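Local coordinates for protein proline dipeptidase (Streptococcus pneumoniae, PDB 3PN9) that probably belongs to a prolidase, an enzyme that hydrolyses dipeptides with a carboxy-terminal proline, and forms its N-terminal domain, at residues Leu19-Val24 and Lys98-Glu103; Pro55-Pro60 and Ser69-Pro74. All blocks are in the same frame, centred on the assembly; numbering follows the deposited sequence.

Both contacts reach one mixed beta sheet in the creatinase/prolidase N-terminal domain. Contact 1 pairs the parallel strands 21-24 and 99-102. Contact 2 joins segment 55-60 to the segment that leads out of helix 64-70 and into strand 75-78. Strand 46-50 lies between strands 21-24 and 56-60 and is antiparallel to both. The centres of the contacts are about 17 Å apart, on opposite sides of the chain's centre. Their nearest atoms stay about 7 Å apart, so they do not touch. Contact 2 falls within the connection that separates the two strands of contact 1. In prolidases of this family the metal-dependent catalytic site lies in a C-terminal domain, which this chain of 138 residues probably lacks.

Contact 1 of 2, residues Leu19-Val24 and Lys98-Glu103; sequences LDVAVV and KRVAVE
Chi1 of -58° sets Asp20 CG beside its own backbone N, and OD2 meets the start of segment 98-103. This lies just ahead of a parallel strand pair, 21-24 with 99-102, in the mixed sheet. OD2 accepts two backbone N-H groups. Arg99 N, 2.9 Å from Asp20 OD2, meets the anti lone pair of that oxygen. Lys98 N comes from above the carboxylate plane, with a more bent bond (130°). Asp20 N returns a bond to Arg99 O. Ala101 bonds twice to strand 21-24, its N to Val21 O at 3.0 Å and its O to Val23 N at 2.8 Å. Val21, Val23, Val100 and Val102 share one face of the sheet. There Val100 CG1 touches Val23 CG2 at 3.8 Å, while Val100 CG2 lies against Val21 CG1. On the other face, Leu19 CD1 rests on Ala101 CB, and Leu19 CD2 sits over one face of the Arg99 guanidinium. That group is held by Glu17 O, Lys18 O, Glu123 and Asp125. Glu103 OE1 lies against Val24 CG1 and accepts from Ser25 N and Asp26 N; Thr29 OG1 bonds OE2. A water bridges the segments, donating to Val23 O at 2.6 Å and accepting from Glu103 N.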
loop_
_atom_site.group_PDB
_atom_site.type_symbol
_atom_site.label_atom_id
_atom_site.label_comp_id
_atom_site.label_asym_id
_atom_site.label_seq_id
_atom_site.Cartn_x
_atom_site.Cartn_y
_atom_site.Cartn_z
ATOM N N LEU A 19 4.050 0.634 10.536
ATOM C CA LEU A 19 4.275 -0.160 11.730
ATOM C C LEU A 19 5.440 -1.078 11.452
ATOM O O LEU A 19 5.490 -1.650 10.361
ATOM C CB LEU A 19 2.963 -1.004 12.026
ATOM C CG LEU A 19 1.786 -0.185 12.590
ATOM C CD1 LEU A 19 0.466 -0.931 12.572
ATOM C CD2 LEU A 19 2.096 0.210 14.097
ATOM N N ASP A 20 6.275 -1.364 12.459
ATOM C CA ASP A 20 7.356 -2.368 12.284
ATOM C C ASP A 20 6.852 -3.804 12.623
ATOM O O ASP A 20 7.371 -4.793 12.050
ATOM C CB ASP A 20 8.529 -1.969 13.217
ATOM C CG ASP A 20 9.006 -0.574 12.887
ATOM O OD1 ASP A 20 9.461 -0.460 11.757
ATOM O OD2 ASP A 20 8.769 0.402 13.619
ATOM N N VAL A 21 5.829 -3.924 13.506
ATOM C CA VAL A 21 5.358 -5.229 13.795
ATOM C C VAL A 21 3.973 -5.153 14.435
ATOM O O VAL A 21 3.570 -4.175 15.068
ATOM C CB VAL A 21 6.410 -5.956 14.794
ATOM C CG1 VAL A 21 6.479 -5.143 16.076
ATOM C CG2 VAL A 21 5.947 -7.384 15.190
ATOM N N ALA A 22 3.224 -6.210 14.217
ATOM C CA ALA A 22 1.939 -6.355 14.957
ATOM C C ALA A 22 2.086 -7.565 15.897
ATOM O O ALA A 22 2.435 -8.663 15.455
ATOM C CB ALA A 22 0.782 -6.676 13.974
ATOM N N VAL A 23 1.607 -7.399 17.114
ATOM C CA VAL A 23 1.755 -8.406 18.097
ATOM C C VAL A 23 0.334 -8.867 18.426
ATOM O O VAL A 23 -0.454 -8.146 19.049
ATOM C CB VAL A 23 2.420 -7.871 19.447
ATOM C CG1 VAL A 23 2.577 -9.082 20.425
ATOM C CG2 VAL A 23 3.779 -7.187 19.098
ATOM N N VAL A 24 0.074 -10.133 18.143
ATOM C CA VAL A 24 -1.225 -10.701 18.390
ATOM C C VAL A 24 -1.110 -11.573 19.625
ATOM O O VAL A 24 -0.264 -12.517 19.647
ATOM C CB VAL A 24 -1.643 -11.613 17.182
ATOM C CG1 VAL A 24 -3.066 -12.086 17.341
ATOM C CG2 VAL A 24 -1.572 -10.728 15.861
ATOM N N LYS A 98 10.205 1.031 16.072
ATOM C CA LYS A 98 9.672 2.315 16.541
ATOM C C LYS A 98 8.199 2.317 16.756
ATOM O O LYS A 98 7.672 3.126 17.553
ATOM C CB LYS A 98 9.932 3.348 15.467
ATOM C CG LYS A 98 11.436 3.521 15.313
ATOM C CD LYS A 98 11.678 4.715 14.335
ATOM C CE LYS A 98 12.227 4.181 13.071
ATOM N NZ LYS A 98 13.380 5.123 12.789
ATOM N N ARG A 99 7.482 1.439 16.018
ATOM C CA ARG A 99 6.000 1.482 16.104
ATOM C C ARG A 99 5.501 0.079 16.113
ATOM O O ARG A 99 5.825 -0.727 15.185
ATOM C CB ARG A 99 5.424 2.304 14.905
ATOM C CG ARG A 99 5.818 3.849 14.993
ATOM C CD ARG A 99 5.263 4.806 13.870
ATOM N NE ARG A 99 3.996 4.290 13.343
ATOM C CZ ARG A 99 2.833 4.291 14.001
ATOM N NH1 ARG A 99 2.738 4.858 15.213
ATOM N NH2 ARG A 99 1.738 3.763 13.437
ATOM N N VAL A 100 4.691 -0.217 17.095
ATOM C CA VAL A 100 4.243 -1.594 17.299
ATOM C C VAL A 100 2.711 -1.506 17.443
ATOM O O VAL A 100 2.229 -0.599 18.092
ATOM C CB VAL A 100 4.887 -2.090 18.664
ATOM C CG1 VAL A 100 4.305 -3.452 19.165
ATOM C CG2 VAL A 100 6.487 -2.215 18.434
ATOM N N ALA A 101 1.958 -2.493 16.957
ATOM C CA ALA A 101 0.535 -2.537 17.213
ATOM C C ALA A 101 0.253 -3.728 18.093
ATOM O O ALA A 101 0.761 -4.800 17.832
ATOM C CB ALA A 101 -0.296 -2.718 15.792
ATOM N N VAL A 102 -0.664 -3.541 19.035
ATOM C CA VAL A 102 -1.105 -4.621 19.899
ATOM C C VAL A 102 -2.607 -4.566 20.114
ATOM O O VAL A 102 -3.257 -3.559 19.812
ATOM C CB VAL A 102 -0.442 -4.446 21.337
ATOM C CG1 VAL A 102 1.124 -4.648 21.251
ATOM C CG2 VAL A 102 -0.870 -3.074 21.971
ATOM N N GLU A 103 -3.198 -5.665 20.581
ATOM C CA GLU A 103 -4.652 -5.660 20.703
ATOM C C GLU A 103 -5.094 -5.050 22.005
ATOM O O GLU A 103 -5.060 -5.747 23.051
ATOM C CB GLU A 103 -5.244 -7.071 20.658
ATOM C CG GLU A 103 -4.801 -7.816 19.305
ATOM C CD GLU A 103 -5.201 -9.288 19.315
ATOM O OE1 GLU A 103 -4.454 -10.188 19.796
ATOM O OE2 GLU A 103 -6.347 -9.607 18.890
HETATM O O HOH W 1 -1.592 -7.747 21.399
#

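Contact 2 of 2, residues Pro55-Pro60 and Ser69-Pro74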
loop_
_atom_site.group_PDB
_atom_site.type_symbol
_atom_site.label_atom_id
_atom_site.label_comp_id
_atom_site.label_asym_id
_atom_site.label_seq_id
_atom_site.Cartn_x
_atom_site.Cartn_y
_atom_site.Cartn_z
ATOM N N PRO A 55 6.360 -14.208 9.561
ATOM C CA PRO A 55 6.013 -13.947 10.977
ATOM C C PRO A 55 6.791 -14.946 11.924
ATOM O O PRO A 55 7.432 -15.902 11.456
ATOM C CB PRO A 55 4.571 -14.385 11.061
ATOM C CG PRO A 55 4.029 -14.342 9.642
ATOM C CD PRO A 55 5.213 -14.638 8.728
ATOM N N LEU A 56 6.671 -14.740 13.232
ATOM C CA LEU A 56 7.256 -15.672 14.216
ATOM C C LEU A 56 6.124 -16.041 15.138
ATOM O O LEU A 56 5.509 -15.162 15.790
ATOM C CB LEU A 56 8.430 -14.930 14.970
ATOM C CG LEU A 56 8.765 -15.686 16.332
ATOM C CD1 LEU A 56 9.501 -16.966 15.804
ATOM C CD2 LEU A 56 9.698 -14.777 17.071
ATOM N N LEU A 57 5.875 -17.317 15.324
ATOM C CA LEU A 57 4.885 -17.670 16.310
ATOM C C LEU A 57 5.685 -18.105 17.578
ATOM O O LEU A 57 6.505 -19.045 17.515
ATOM C CB LEU A 57 4.041 -18.829 15.779
ATOM C CG LEU A 57 2.983 -19.455 16.744
ATOM C CD1 LEU A 57 2.038 -18.443 17.557
ATOM C CD2 LEU A 57 2.148 -20.542 15.988
ATOM N N PHE A 58 5.383 -17.474 18.722
ATOM C CA PHE A 58 6.142 -17.791 19.981
ATOM C C PHE A 58 5.213 -18.493 20.941
ATOM O O PHE A 58 4.150 -17.952 21.217
ATOM C CB PHE A 58 6.621 -16.460 20.590
ATOM C CG PHE A 58 7.444 -16.664 21.884
ATOM C CD1 PHE A 58 8.802 -17.001 21.821
ATOM C CD2 PHE A 58 6.798 -16.562 23.125
ATOM C CE1 PHE A 58 9.561 -17.162 23.075
ATOM C CE2 PHE A 58 7.512 -16.714 24.345
ATOM C CZ PHE A 58 8.863 -16.997 24.317
ATOM N N VAL A 59 5.576 -19.686 21.462
ATOM C CA VAL A 59 4.629 -20.494 22.217
ATOM C C VAL A 59 5.377 -21.197 23.408
ATOM O O VAL A 59 6.602 -21.258 23.345
ATOM C CB VAL A 59 4.013 -21.622 21.370
ATOM C CG1 VAL A 59 3.091 -20.970 20.184
ATOM C CG2 VAL A 59 5.102 -22.584 20.789
ATOM N N PRO A 60 4.658 -21.692 24.406
ATOM C CA PRO A 60 5.337 -22.590 25.435
ATOM C C PRO A 60 5.946 -23.782 24.732
ATOM O O PRO A 60 5.413 -24.288 23.732
ATOM C CB PRO A 60 4.153 -23.080 26.321
ATOM C CG PRO A 60 3.069 -21.947 26.155
ATOM C CD PRO A 60 3.203 -21.546 24.675
ATOM N N SER A 69 3.782 -27.917 12.967
ATOM C CA SER A 69 3.127 -28.635 11.886
ATOM C C SER A 69 1.897 -27.908 11.423
ATOM O O SER A 69 1.429 -28.181 10.343
ATOM C CB SER A 69 2.859 -30.098 12.225
ATOM O OG SER A 69 1.954 -30.090 13.268
ATOM N N THR A 70 1.440 -26.891 12.153
ATOM C CA THR A 70 0.248 -26.083 11.696
ATOM C C THR A 70 0.628 -24.938 10.781
ATOM O O THR A 70 -0.105 -24.605 9.859
ATOM C CB THR A 70 -0.587 -25.571 12.938
ATOM O OG1 THR A 70 -0.885 -26.713 13.720
ATOM C CG2 THR A 70 -1.951 -24.897 12.509
ATOM N N VAL A 71 1.742 -24.288 11.004
ATOM C CA VAL A 71 2.029 -23.104 10.212
ATOM C C VAL A 71 3.310 -23.356 9.467
ATOM O O VAL A 71 4.132 -24.154 9.956
ATOM C CB VAL A 71 2.211 -21.821 11.147
ATOM C CG1 VAL A 71 0.951 -21.551 11.957
ATOM C CG2 VAL A 71 3.434 -21.883 12.134
ATOM N N SER A 72 3.608 -22.592 8.421
ATOM C CA SER A 72 4.853 -22.863 7.657
ATOM C C SER A 72 5.946 -21.859 8.021
ATOM O O SER A 72 7.091 -22.041 7.627
ATOM C CB SER A 72 4.522 -22.698 6.117
ATOM O OG SER A 72 4.123 -21.334 6.002
ATOM N N PHE A 73 5.646 -20.789 8.794
ATOM C CA PHE A 73 6.705 -19.831 9.128
ATOM C C PHE A 73 7.347 -20.244 10.528
ATOM O O PHE A 73 6.847 -21.181 11.161
ATOM C CB PHE A 73 6.134 -18.406 9.200
ATOM C CG PHE A 73 4.858 -18.321 9.983
ATOM C CD1 PHE A 73 4.871 -18.280 11.424
ATOM C CD2 PHE A 73 3.598 -18.221 9.270
ATOM C CE1 PHE A 73 3.628 -18.180 12.109
ATOM C CE2 PHE A 73 2.361 -18.118 9.976
ATOM C CZ PHE A 73 2.393 -18.095 11.403
ATOM N N PRO A 74 8.413 -19.602 10.955
ATOM C CA PRO A 74 9.167 -20.082 12.182
ATOM C C PRO A 74 8.328 -20.062 13.497
ATOM O O PRO A 74 7.457 -19.170 13.729
ATOM C CB PRO A 74 10.360 -19.084 12.332
ATOM C CG PRO A 74 10.608 -18.612 10.837
ATOM C CD PRO A 74 9.116 -18.508 10.247
#
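Phe73 reaches from segment 69-74 to Pro55 and Leu57 of segment 55-60, and its ring lies against Pro55. Its chi1 of 46° sets CG between the backbone N and the carbonyl carbon. From there the ring passes with one face against Pro55 and an edge toward Leu57. Phe73 CB begins the contact, 3.6 Å from Pro55 O and close to Pro55 CD. Phe73 CG lies 3.9 Å from the same Pro55 CD. The two sides of the ring then part. Phe73 CD1 faces Pro55 O at 3.5 Å. Beyond it, Phe73 CE1 touches Leu57 CB at 3.7 Å. That CB meets the ring at its edge, in plane. On the other side, CD2 and CE2 both pack on Pro55 CG. Pro55 CB stands over the ring centre, 4.0 Å from the Phe73 centroid and 11° off the normal, in a CH-pi contact. The tip, CZ, lies under Val71 CB, which covers the opposite face, offset toward the rim.

The contact lies in a beta-alpha-beta unit made of strand 56-60, helix 64-70 and strand 75-78. Segment 69-74 leaves the helix and returns the chain to the edge of strand 56-60. Leu57 N donates to Pro74 O at 2.9 Å, nearly straight (172°) and in the carbonyl plane. Leu57 also bonds by its backbone to Val76, which continues the pairing into strand 75-78. Leu56 CA makes a CA-H...O contact with the same Pro74 O. Pro55 also packs on Ser69 of the third subunit. Next to the ring, Pro74 CD closes on Pro55 O at 3.3 Å.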